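Local coordinates for protein putative peptidase M23 (PDB 2HSI) that binds a zinc ion and is probably a metalloendopeptidase of the M23 family, though its substrate is not established, at residues S25-R29 / E65-R69; G38-L44 / W70-I76; Y55-L61 / S265-A269; P82-L87 / E98-S104; L148-L152 / A195-G199. One frame throughout, in Å; residues are numbered along the deposited sequence.

Contact 1. Residues S25-R29 / E65-R69; sequences SFIMR and EEGRR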
# COMPACT_ATOMS: atom_id res chain seq x y z
N SER A 25 -15.48 10.36 11.27
CA SER A 25 -15.77 8.90 11.21
C SER A 25 -14.65 8.07 11.83
O SER A 25 -13.55 8.58 12.11
CB SER A 25 -16.02 8.47 9.76
OG SER A 25 -14.81 8.44 9.01
N PHE A 26 -14.93 6.79 12.04
CA PHE A 26 -13.95 5.85 12.57
C PHE A 26 -12.76 5.70 11.62
O PHE A 26 -11.61 5.59 12.07
CB PHE A 26 -14.61 4.49 12.85
CG PHE A 26 -13.64 3.39 13.14
CD1 PHE A 26 -12.95 3.35 14.35
CD2 PHE A 26 -13.40 2.39 12.20
CE1 PHE A 26 -12.04 2.33 14.62
CE2 PHE A 26 -12.49 1.36 12.46
CZ PHE A 26 -11.81 1.33 13.67
N ILE A 27 -13.03 5.72 10.32
CA ILE A 27 -11.99 5.58 9.32
C ILE A 27 -11.12 6.84 9.19
O ILE A 27 -9.94 6.74 8.88
CB ILE A 27 -12.56 5.03 7.95
CG1 ILE A 27 -11.47 4.29 7.15
CG2 ILE A 27 -13.27 6.10 7.13
CD1 ILE A 27 -10.96 3.03 7.83
N MET A 28 -11.70 8.00 9.49
CA MET A 28 -10.95 9.25 9.61
C MET A 28 -10.07 9.22 10.87
O MET A 28 -8.92 9.64 10.83
CB MET A 28 -11.91 10.46 9.62
CG MET A 28 -11.31 11.81 10.08
SD MET A 28 -10.12 12.60 8.97
CE MET A 28 -11.17 13.64 7.99
N ARG A 29 -10.62 8.70 11.96
CA ARG A 29 -9.87 8.58 13.22
C ARG A 29 -8.72 7.57 13.11
O ARG A 29 -7.66 7.76 13.71
CB ARG A 29 -10.82 8.20 14.36
CG ARG A 29 -10.27 8.45 15.77
CD ARG A 29 -10.00 9.94 16.03
NE ARG A 29 -9.29 10.15 17.29
CZ ARG A 29 -8.88 11.33 17.74
NH1 ARG A 29 -9.08 12.44 17.04
NH2 ARG A 29 -8.25 11.40 18.91
N GLU A 65 -16.87 8.85 2.48
CA GLU A 65 -16.72 8.61 3.91
C GLU A 65 -18.05 8.10 4.46
O GLU A 65 -19.00 8.86 4.63
CB GLU A 65 -16.31 9.88 4.65
CG GLU A 65 -16.01 9.62 6.12
CD GLU A 65 -15.57 10.86 6.86
OE1 GLU A 65 -16.16 11.93 6.66
OE2 GLU A 65 -14.63 10.75 7.66
N GLU A 66 -18.09 6.79 4.72
CA GLU A 66 -19.33 6.08 5.12
C GLU A 66 -20.54 6.42 4.24
O GLU A 66 -21.64 6.60 4.76
CB GLU A 66 -19.64 6.34 6.60
CG GLU A 66 -18.57 5.85 7.55
CD GLU A 66 -18.75 6.37 8.96
OE1 GLU A 66 -19.30 7.49 9.14
OE2 GLU A 66 -18.32 5.67 9.91
N GLY A 67 -20.32 6.53 2.93
CA GLY A 67 -21.38 6.86 1.98
C GLY A 67 -21.69 8.34 1.81
O GLY A 67 -22.57 8.70 1.02
N ARG A 68 -20.96 9.19 2.51
CA ARG A 68 -21.26 10.62 2.49
C ARG A 68 -20.28 11.38 1.60
O ARG A 68 -20.20 11.12 0.40
CB ARG A 68 -21.37 11.17 3.91
CG ARG A 68 -22.26 10.31 4.80
CD ARG A 68 -22.64 10.98 6.10
NE ARG A 68 -23.74 10.28 6.76
CZ ARG A 68 -23.59 9.26 7.61
NH1 ARG A 68 -22.39 8.80 7.92
NH2 ARG A 68 -24.67 8.70 8.15
N ARG A 69 -19.53 12.32 2.19
CA ARG A 69 -18.64 13.19 1.44
C ARG A 69 -17.50 12.39 0.83
O ARG A 69 -17.06 11.37 1.40
CB ARG A 69 -18.08 14.31 2.34
CG ARG A 69 -17.17 13.79 3.45
CD ARG A 69 -16.49 14.86 4.26
NE ARG A 69 -15.66 14.22 5.28
CZ ARG A 69 -14.86 14.84 6.14
NH1 ARG A 69 -14.73 16.17 6.13
NH2 ARG A 69 -14.18 14.13 7.01
O HOH W 1 -15.94 4.38 9.19
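Ser25, the first modelled residue, stands just before helix 26-31 and ties it to a hairpin turn. Its OG donates to Glu65 OE2 at 2.7 Å and, in an ST motif, accepts from Met28 N at 3.2 Å, so the N-terminal turn of the helix is linked through one hydroxyl to a carboxylate. Glu65 is also bound within its own segment: OE1 lies 2.7 Å from Arg69 NE in a salt bridge. Next to it in the type I' turn Glu65-Arg68, Glu66 OE2 accepts from water 1 at 2.8 Å, and that water makes a weak 3.4 Å bond with Ile27 N. Met28 packs against the same pair, CB 3.4 Å from Glu65 OE2 and CE 3.2 Å from Arg69 NH2. The contact is at the surface, where helix 26-31 sits against the turn joining strands 58-64 and 70-75; Arg69 also forms a salt bridge with Asp43 on strand 39-43, and Ile27 leans on Leu152 in the linker after helix 127-141.

Contact 2. Residues G38-L44 / W70-I76; sequences GVAVVDL and WIAVVGI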
# COMPACT_ATOMS: atom_id res chain seq x y z
N GLY A 38 3.36 8.50 6.39
CA GLY A 38 2.01 8.34 6.93
C GLY A 38 0.90 8.55 5.92
O GLY A 38 1.12 8.42 4.71
N VAL A 39 -0.29 8.87 6.42
CA VAL A 39 -1.51 8.97 5.60
C VAL A 39 -2.31 10.24 5.95
O VAL A 39 -2.52 10.55 7.12
CB VAL A 39 -2.42 7.71 5.78
CG1 VAL A 39 -3.73 7.83 4.98
CG2 VAL A 39 -1.69 6.42 5.39
N ALA A 40 -2.77 10.97 4.94
CA ALA A 40 -3.66 12.11 5.18
C ALA A 40 -5.02 11.84 4.58
O ALA A 40 -5.11 11.47 3.40
CB ALA A 40 -3.06 13.39 4.61
N VAL A 41 -6.07 12.03 5.37
CA VAL A 41 -7.44 11.95 4.89
C VAL A 41 -7.92 13.37 4.59
O VAL A 41 -7.95 14.21 5.49
CB VAL A 41 -8.38 11.25 5.91
CG1 VAL A 41 -9.83 11.20 5.38
CG2 VAL A 41 -7.86 9.84 6.24
N VAL A 42 -8.24 13.63 3.33
CA VAL A 42 -8.53 15.00 2.89
C VAL A 42 -9.96 15.12 2.36
O VAL A 42 -10.34 14.42 1.43
CB VAL A 42 -7.52 15.48 1.80
CG1 VAL A 42 -7.73 16.95 1.47
CG2 VAL A 42 -6.07 15.27 2.24
N ASP A 43 -10.74 16.02 2.96
CA ASP A 43 -12.06 16.41 2.47
C ASP A 43 -11.89 17.02 1.09
O ASP A 43 -11.15 17.98 0.90
CB ASP A 43 -12.68 17.43 3.45
CG ASP A 43 -14.15 17.80 3.13
OD1 ASP A 43 -14.64 17.55 2.01
OD2 ASP A 43 -14.83 18.36 4.02
N LEU A 44 -12.58 16.45 0.10
CA LEU A 44 -12.46 16.95 -1.27
C LEU A 44 -13.41 18.08 -1.63
O LEU A 44 -13.28 18.68 -2.70
CB LEU A 44 -12.61 15.79 -2.28
CG LEU A 44 -11.52 14.72 -2.18
CD1 LEU A 44 -11.65 13.73 -3.33
CD2 LEU A 44 -10.15 15.38 -2.22
N TRP A 70 -17.06 12.84 -0.34
CA TRP A 70 -15.87 12.30 -0.99
C TRP A 70 -14.60 12.75 -0.27
O TRP A 70 -14.38 13.95 -0.01
CB TRP A 70 -15.82 12.70 -2.46
CG TRP A 70 -16.86 12.05 -3.31
CD1 TRP A 70 -17.96 12.67 -3.87
CD2 TRP A 70 -16.91 10.68 -3.74
NE1 TRP A 70 -18.68 11.75 -4.62
CE2 TRP A 70 -18.05 10.53 -4.56
CE3 TRP A 70 -16.08 9.57 -3.53
CZ2 TRP A 70 -18.40 9.30 -5.15
CZ3 TRP A 70 -16.43 8.34 -4.12
CH2 TRP A 70 -17.59 8.22 -4.91
N ILE A 71 -13.76 11.77 0.05
CA ILE A 71 -12.48 12.04 0.70
C ILE A 71 -11.37 11.38 -0.11
O ILE A 71 -11.59 10.36 -0.77
CB ILE A 71 -12.46 11.55 2.18
CG1 ILE A 71 -12.96 10.10 2.29
CG2 ILE A 71 -13.28 12.48 3.10
CD1 ILE A 71 -12.66 9.41 3.61
N ALA A 72 -10.18 11.99 -0.09
CA ALA A 72 -8.98 11.31 -0.59
C ALA A 72 -8.21 10.69 0.58
O ALA A 72 -8.14 11.27 1.67
CB ALA A 72 -8.09 12.28 -1.37
N VAL A 73 -7.65 9.51 0.36
CA VAL A 73 -6.84 8.82 1.36
C VAL A 73 -5.45 8.78 0.74
O VAL A 73 -5.20 8.00 -0.19
CB VAL A 73 -7.39 7.40 1.69
CG1 VAL A 73 -6.48 6.66 2.67
CG2 VAL A 73 -8.79 7.49 2.27
N VAL A 74 -4.57 9.66 1.24
CA VAL A 74 -3.36 10.06 0.52
C VAL A 74 -2.13 9.50 1.22
O VAL A 74 -1.93 9.73 2.42
CB VAL A 74 -3.22 11.62 0.46
CG1 VAL A 74 -2.04 12.05 -0.43
CG2 VAL A 74 -4.51 12.29 -0.03
N GLY A 75 -1.30 8.77 0.48
CA GLY A 75 -0.03 8.27 1.00
C GLY A 75 1.03 9.36 0.95
O GLY A 75 1.20 10.00 -0.08
N ILE A 76 1.74 9.56 2.06
CA ILE A 76 2.78 10.59 2.16
C ILE A 76 4.16 9.92 2.16
O ILE A 76 4.50 9.20 3.09
CB ILE A 76 2.64 11.46 3.43
CG1 ILE A 76 1.19 11.92 3.64
CG2 ILE A 76 3.61 12.64 3.40
CD1 ILE A 76 0.61 12.77 2.51
O HOH W 2 -16.08 15.96 0.22
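This is an antiparallel strand pair at one edge of the six-stranded sheet of the N-terminal domain, whose sequence places it in the immunoglobulin-like E-set clan. Strand 39-43 is the outermost strand and 70-75 its inner neighbour; the axes come within 4.6 Å, their directions 159° apart. The ladder is regular. Ala40 and Val74 form one hydrogen-bonded pair, Ala40 N to Val74 O and Val74 N to Ala40 O both 2.9 Å, and Val42 with Ala72 repeats it at the same lengths. Ile76 N to Gly38 O (3.0 Å) and Leu44 N to Trp70 O (3.1 Å) continue the pattern on both sides of these pairs. In the non-hydrogen-bonded pairs between them, Val41 CA approaches Ala72 O to 3.4 Å as a CA-H...O contact.

Side chains alternate between the two faces. On one, Val39 CG1 meets Val73 CG1 at 3.8 Å and Val41 CG1 meets Ile71 CD1 at 3.8 Å. The other carries Ala40, Val42, Ala72 and Val74, and packs against Leu87 and Phe100 of the hairpin formed by strands 83-90 and 96-102. Asp43 OD1 accepts from Gly45 N, while its OD2 takes the salt bridge from Arg69. Near this end water 2 lies 2.8 Å from Asp43 OD1 and 2.6 Å from Trp70 O.

Contact 3. Residues Y55-L61 / S265-A269; sequences YQGKPVL and SLNDA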
# COMPACT_ATOMS: atom_id res chain seq x y z
N TYR A 55 -1.90 13.68 -6.14
CA TYR A 55 -0.89 14.22 -5.23
C TYR A 55 0.50 13.99 -5.81
O TYR A 55 0.88 12.85 -6.08
CB TYR A 55 -1.00 13.56 -3.85
CG TYR A 55 0.05 13.99 -2.84
CD1 TYR A 55 0.22 15.35 -2.51
CD2 TYR A 55 0.85 13.05 -2.19
CE1 TYR A 55 1.17 15.75 -1.57
CE2 TYR A 55 1.79 13.43 -1.25
CZ TYR A 55 1.95 14.78 -0.95
OH TYR A 55 2.88 15.15 -0.01
N GLN A 56 1.23 15.09 -6.00
CA GLN A 56 2.54 15.10 -6.67
C GLN A 56 2.48 14.46 -8.07
O GLN A 56 3.41 13.78 -8.50
CB GLN A 56 3.62 14.44 -5.78
CG GLN A 56 3.67 15.02 -4.35
CD GLN A 56 4.57 14.25 -3.38
OE1 GLN A 56 4.59 13.02 -3.35
NE2 GLN A 56 5.29 14.99 -2.55
N GLY A 57 1.35 14.65 -8.76
CA GLY A 57 1.15 14.11 -10.11
C GLY A 57 0.66 12.66 -10.19
O GLY A 57 0.43 12.15 -11.28
N LYS A 58 0.51 12.01 -9.05
CA LYS A 58 0.11 10.61 -8.96
C LYS A 58 -1.35 10.51 -8.55
O LYS A 58 -1.76 11.18 -7.60
CB LYS A 58 0.96 9.88 -7.92
CG LYS A 58 2.49 10.04 -8.06
CD LYS A 58 3.10 8.90 -8.87
CE LYS A 58 4.61 9.09 -9.12
NZ LYS A 58 5.45 8.91 -7.89
N PRO A 59 -2.15 9.65 -9.23
CA PRO A 59 -3.56 9.48 -8.87
C PRO A 59 -3.74 8.88 -7.48
O PRO A 59 -2.97 8.00 -7.07
CB PRO A 59 -4.10 8.55 -9.97
CG PRO A 59 -2.92 7.83 -10.48
CD PRO A 59 -1.78 8.81 -10.39
N VAL A 60 -4.76 9.37 -6.76
CA VAL A 60 -4.98 9.08 -5.35
C VAL A 60 -6.33 8.39 -5.13
O VAL A 60 -7.30 8.69 -5.84
CB VAL A 60 -4.90 10.42 -4.54
CG1 VAL A 60 -5.45 10.28 -3.14
CG2 VAL A 60 -3.48 10.93 -4.51
N LEU A 61 -6.38 7.48 -4.16
CA LEU A 61 -7.60 6.78 -3.72
C LEU A 61 -8.69 7.74 -3.23
O LEU A 61 -8.46 8.56 -2.33
CB LEU A 61 -7.26 5.77 -2.61
CG LEU A 61 -8.38 5.08 -1.81
CD1 LEU A 61 -9.25 4.26 -2.73
CD2 LEU A 61 -7.79 4.19 -0.71
N SER A 265 1.31 0.49 -0.16
CA SER A 265 1.50 1.66 -0.99
C SER A 265 0.15 2.34 -1.26
O SER A 265 -0.88 1.69 -1.37
CB SER A 265 2.19 1.27 -2.30
OG SER A 265 2.57 2.39 -3.09
N LEU A 266 0.20 3.67 -1.34
CA LEU A 266 -0.93 4.50 -1.76
C LEU A 266 -0.33 5.58 -2.64
O LEU A 266 0.67 6.19 -2.27
CB LEU A 266 -1.60 5.17 -0.56
CG LEU A 266 -2.60 4.41 0.32
CD1 LEU A 266 -2.77 5.14 1.64
CD2 LEU A 266 -3.94 4.27 -0.39
N ASN A 267 -0.95 5.81 -3.79
CA ASN A 267 -0.48 6.79 -4.79
C ASN A 267 1.03 6.77 -5.02
O ASN A 267 1.68 7.81 -5.03
CB ASN A 267 -0.98 8.23 -4.51
CG ASN A 267 -0.74 8.70 -3.08
OD1 ASN A 267 -1.60 8.53 -2.22
ND2 ASN A 267 0.44 9.25 -2.81
N ASP A 268 1.58 5.56 -5.19
CA ASP A 268 3.02 5.34 -5.37
C ASP A 268 3.89 5.90 -4.22
O ASP A 268 4.99 6.42 -4.45
CB ASP A 268 3.50 5.83 -6.74
CG ASP A 268 4.87 5.30 -7.13
OD1 ASP A 268 5.25 4.19 -6.70
OD2 ASP A 268 5.58 6.00 -7.89
N ALA A 269 3.37 5.79 -3.00
CA ALA A 269 4.11 6.14 -1.80
C ALA A 269 4.01 5.00 -0.81
O ALA A 269 2.90 4.63 -0.39
CB ALA A 269 3.56 7.43 -1.20
O HOH W 3 2.61 10.93 -4.57
O HOH W 4 -3.96 7.25 -2.52
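Lys58 NZ reaches Asp268 OD2 at 2.9 Å, a hydrogen-bonded salt bridge; the same carboxylate is also paired with Arg142 and, more strongly, Arg270. Asn267 supplies the second polar link. Its OD1 accepts a bond from Gly75 N on the neighbouring strand and another from water 4 (2.7 Å), which in turn accepts from Leu61 N at 2.9 Å. On the amide side, ND2 donates to water 3 at 3.3 Å, a water lying 3.0 Å from Tyr55 O. The Asn267-Asp268 turn, both residues with positive phi, joins strands 260-266 and 269-271 of the M23 peptidase domain and sits against Lys58, Pro59 and Val60 at the start of strand 58-64 of the N-terminal sheet, just after the type I' turn Tyr55-Lys58. Asn267 is the most heavily covered residue. Its CB sits 3.3 Å from Pro59 O and 3.7 Å from Val60 CG2, while its ND2 approaches the edge of the Tyr55 ring, 3.9 Å from CD2. Farther along, Leu61 CD2 packs on Leu266 CD2 at 3.9 Å.

Contact 4. Residues P82-L87 / E98-S104; sequences PGPQKL and ERFSVGS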
# COMPACT_ATOMS: atom_id res chain seq x y z
N PRO A 82 7.89 18.04 6.22
CA PRO A 82 6.70 18.58 6.89
C PRO A 82 6.36 20.00 6.41
O PRO A 82 7.26 20.79 6.07
CB PRO A 82 7.09 18.56 8.37
CG PRO A 82 8.10 17.44 8.46
CD PRO A 82 8.89 17.55 7.19
N GLY A 83 5.07 20.29 6.32
CA GLY A 83 4.59 21.56 5.80
C GLY A 83 3.28 21.41 5.05
O GLY A 83 2.71 20.30 4.99
N PRO A 84 2.79 22.52 4.46
CA PRO A 84 1.56 22.49 3.67
C PRO A 84 1.76 21.70 2.39
O PRO A 84 2.86 21.72 1.81
CB PRO A 84 1.32 23.97 3.32
CG PRO A 84 2.25 24.76 4.18
CD PRO A 84 3.39 23.86 4.50
N GLN A 85 0.71 21.00 1.95
CA GLN A 85 0.73 20.19 0.71
C GLN A 85 -0.52 20.50 -0.09
O GLN A 85 -1.49 21.00 0.47
CB GLN A 85 0.71 18.70 1.03
CG GLN A 85 1.63 18.26 2.13
CD GLN A 85 3.05 18.17 1.69
OE1 GLN A 85 3.33 17.75 0.56
NE2 GLN A 85 3.97 18.56 2.56
N LYS A 86 -0.49 20.20 -1.38
CA LYS A 86 -1.60 20.49 -2.29
C LYS A 86 -2.09 19.18 -2.93
O LYS A 86 -1.29 18.34 -3.30
CB LYS A 86 -1.17 21.46 -3.41
CG LYS A 86 -0.74 22.84 -2.92
CD LYS A 86 -0.11 23.67 -4.03
CE LYS A 86 0.44 24.99 -3.48
NZ LYS A 86 1.05 25.81 -4.55
N LEU A 87 -3.41 19.04 -3.02
CA LEU A 87 -4.03 17.95 -3.76
C LEU A 87 -4.80 18.57 -4.92
O LEU A 87 -5.56 19.52 -4.72
CB LEU A 87 -4.97 17.20 -2.82
CG LEU A 87 -5.59 15.86 -3.16
CD1 LEU A 87 -4.54 14.74 -3.29
CD2 LEU A 87 -6.54 15.52 -2.05
N GLU A 98 -6.97 21.36 -3.13
CA GLU A 98 -7.28 21.30 -1.71
C GLU A 98 -6.00 21.11 -0.93
O GLU A 98 -5.25 20.17 -1.17
CB GLU A 98 -8.28 20.19 -1.42
CG GLU A 98 -9.64 20.35 -2.11
CD GLU A 98 -10.35 21.68 -1.85
OE1 GLU A 98 -10.33 22.20 -0.71
OE2 GLU A 98 -10.95 22.21 -2.79
N ARG A 99 -5.76 22.01 0.01
CA ARG A 99 -4.55 21.93 0.82
C ARG A 99 -4.72 21.06 2.06
O ARG A 99 -5.81 20.94 2.61
CB ARG A 99 -4.04 23.32 1.20
CG ARG A 99 -3.48 24.06 0.02
CD ARG A 99 -2.64 25.24 0.42
NE ARG A 99 -2.41 26.11 -0.71
CZ ARG A 99 -1.54 27.12 -0.72
NH1 ARG A 99 -0.81 27.38 0.36
NH2 ARG A 99 -1.39 27.86 -1.81
N PHE A 100 -3.62 20.44 2.47
CA PHE A 100 -3.58 19.72 3.71
C PHE A 100 -2.18 19.91 4.31
O PHE A 100 -1.33 20.52 3.69
CB PHE A 100 -3.97 18.24 3.52
CG PHE A 100 -3.02 17.44 2.65
CD1 PHE A 100 -2.05 16.64 3.22
CD2 PHE A 100 -3.15 17.46 1.26
CE1 PHE A 100 -1.20 15.87 2.42
CE2 PHE A 100 -2.30 16.70 0.45
CZ PHE A 100 -1.32 15.90 1.04
N SER A 101 -1.97 19.41 5.52
CA SER A 101 -0.69 19.63 6.19
C SER A 101 -0.04 18.31 6.56
O SER A 101 -0.72 17.37 6.97
CB SER A 101 -0.88 20.50 7.43
OG SER A 101 -1.40 21.77 7.08
N VAL A 102 1.27 18.24 6.39
CA VAL A 102 2.05 17.11 6.87
C VAL A 102 2.82 17.59 8.12
O VAL A 102 3.59 18.56 8.05
CB VAL A 102 2.97 16.54 5.77
CG1 VAL A 102 3.96 15.53 6.33
CG2 VAL A 102 2.14 15.88 4.66
N GLY A 103 2.56 16.94 9.25
CA GLY A 103 3.26 17.24 10.50
C GLY A 103 4.51 16.38 10.60
O GLY A 103 4.77 15.57 9.73
N SER A 104 5.28 16.56 11.67
CA SER A 104 6.55 15.83 11.80
C SER A 104 6.40 14.55 12.61
O SER A 104 5.50 14.44 13.44
CB SER A 104 7.64 16.73 12.39
OG SER A 104 7.30 17.13 13.70
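Phe100 lays its ring under Gln85: Gln85 CB stands 3.6 Å from the ring centroid, 18° off the normal, a CH-pi contact over the face, while Leu87 CB meets the ring edge at 4.3 Å from CE2. With chi1 near +60°, the ring swings across to the partner strand. Gln85 also has its CG 3.5 Å from Val102 CG2, and its amide folds back so that NE2 donates to Gly83 O (3.2 Å) and OE1 pairs with Tyr55 OH. The backbone is an antiparallel beta hairpin, strands 83-90 and 96-102, with three hydrogen-bonded pairs: Gly83 with Val102, Gln85 with Phe100 and Leu87 with Glu98. The shortest bond is Gln85 N to Phe100 O, 2.7 Å. Gly83, at phi 146°, adopts a conformation in which a CB would clash with Pro84 CD. On the opposite face Lys86 CE lies over the Arg99 guanidinium, 3.8 Å from NH2, and the like charges stand near each other, NZ to NH2 4.2 Å. Strand 96-102 is one of the two outermost strands of the N-terminal sheet, yet the face bearing Phe100 and Leu87 turns inward, onto Ala40 and Val42 of strand 39-43 and Ala72 of strand 70-75.

Contact 5. Residues L148-L152 / A195-G199; sequences LPSNL and APAAG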
# COMPACT_ATOMS: atom_id res chain seq x y z
N LEU A 148 -13.02 0.23 -5.89
CA LEU A 148 -12.93 0.64 -4.49
C LEU A 148 -12.47 -0.55 -3.65
O LEU A 148 -12.98 -1.67 -3.82
CB LEU A 148 -14.30 1.14 -3.99
CG LEU A 148 -14.91 2.40 -4.65
CD1 LEU A 148 -16.42 2.48 -4.43
CD2 LEU A 148 -14.24 3.68 -4.18
N PRO A 149 -11.51 -0.31 -2.74
CA PRO A 149 -11.07 -1.29 -1.76
C PRO A 149 -12.21 -1.88 -0.93
O PRO A 149 -13.16 -1.17 -0.54
CB PRO A 149 -10.13 -0.48 -0.86
CG PRO A 149 -9.56 0.53 -1.78
CD PRO A 149 -10.75 0.94 -2.61
N SER A 150 -12.10 -3.18 -0.69
CA SER A 150 -13.09 -3.91 0.11
C SER A 150 -13.14 -3.42 1.55
O SER A 150 -14.20 -3.32 2.16
CB SER A 150 -12.81 -5.42 0.06
OG SER A 150 -11.73 -5.80 0.92
N ASN A 151 -11.96 -3.09 2.09
CA ASN A 151 -11.82 -2.55 3.44
C ASN A 151 -10.58 -1.69 3.52
O ASN A 151 -9.54 -2.03 2.92
CB ASN A 151 -11.76 -3.67 4.49
CG ASN A 151 -10.82 -4.80 4.11
OD1 ASN A 151 -11.01 -5.46 3.08
ND2 ASN A 151 -9.83 -5.06 4.94
N LEU A 152 -10.67 -0.58 4.23
CA LEU A 152 -9.52 0.31 4.39
C LEU A 152 -8.76 -0.02 5.65
O LEU A 152 -7.54 0.15 5.69
CB LEU A 152 -9.94 1.78 4.38
CG LEU A 152 -10.63 2.36 3.14
CD1 LEU A 152 -10.91 3.85 3.38
CD2 LEU A 152 -9.81 2.17 1.87
N ALA A 195 -4.34 -12.28 2.46
CA ALA A 195 -4.66 -10.97 1.89
C ALA A 195 -5.30 -10.06 2.94
O ALA A 195 -6.31 -10.43 3.54
CB ALA A 195 -5.58 -11.11 0.70
N PRO A 196 -4.67 -8.90 3.21
CA PRO A 196 -5.18 -7.93 4.20
C PRO A 196 -6.53 -7.31 3.81
O PRO A 196 -7.29 -6.88 4.69
CB PRO A 196 -4.09 -6.84 4.21
CG PRO A 196 -2.87 -7.49 3.66
CD PRO A 196 -3.40 -8.45 2.62
N ALA A 197 -6.79 -7.25 2.50
CA ALA A 197 -8.07 -6.85 1.90
C ALA A 197 -8.20 -7.62 0.61
O ALA A 197 -7.21 -8.20 0.14
CB ALA A 197 -8.10 -5.35 1.60
N ALA A 198 -9.38 -7.59 -0.02
CA ALA A 198 -9.55 -8.23 -1.33
C ALA A 198 -8.71 -7.51 -2.38
O ALA A 198 -8.35 -6.35 -2.21
CB ALA A 198 -11.01 -8.26 -1.75
N GLY A 199 -8.38 -8.20 -3.46
CA GLY A 199 -7.61 -7.58 -4.53
C GLY A 199 -7.20 -8.51 -5.63
O GLY A 199 -7.44 -9.72 -5.55
O HOH W 5 -10.19 -4.38 -2.55
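Two neighbouring side chains, Ser150 and Asn151, both in p rotamers, make the direct hydrogen bonds of this contact. The CA-to-CB bond of Ser150 points toward the 195-199 loop, and with chi1 at 77° its OG accepts from Ala198 N at 3.1 Å. The same OG donates to Asn151 OD1 at a very short 2.3 Å. With Asn151 at chi1 46° and chi2 -61°, ND2 gives a hydrogen bond to Pro196 O at 3.1 Å and another to Met153 O, while OD1 rests 3.3 Å from Ala197 CB. The serine and asparagine thus grip successive peptide groups, the carbonyl of Pro196 and the amide of Ala198, with the methyl of Ala197 between them. Water 5 completes the bridge, accepting from Ser150 N (2.9 Å) and donating to Ala198 O (2.7 Å), an oxygen that His218 also uses. The contact ties the segment after helix 127-141 to a loop of the M23 peptidase domain, the side chain of Pro196 lying about 12 Å from that of the zinc ligand His261. That loop leads from strand 192-194 into strand 199-207. Pro149 and Leu152 rest on Leu61 of strand 58-64, Leu152 touches helix 26-31, and Pro196 packs on strand 222-229.

From the N terminus, contact 1 closes the first loop, from helix 26-31 to the turn at 65-69. Contact 2 opens inside that loop and closes just beyond it, so the two cross, and Arg69 and Asp43 join them. Contact 3 begins at 55-61, crosses both, and closes only at 265-269, spanning 203 residues; it binds the N-terminal sheet to the peptidase domain. Contacts 4 and 5 nest within its loop, one after the other. Contact 4 follows contact 2 in series, and its Phe100 and Leu87 pack on contact 2 and on Tyr55 of contact 3. Contact 5 fastens the interdomain linker to the peptidase domain, and Leu152 touches contacts 1 and 3.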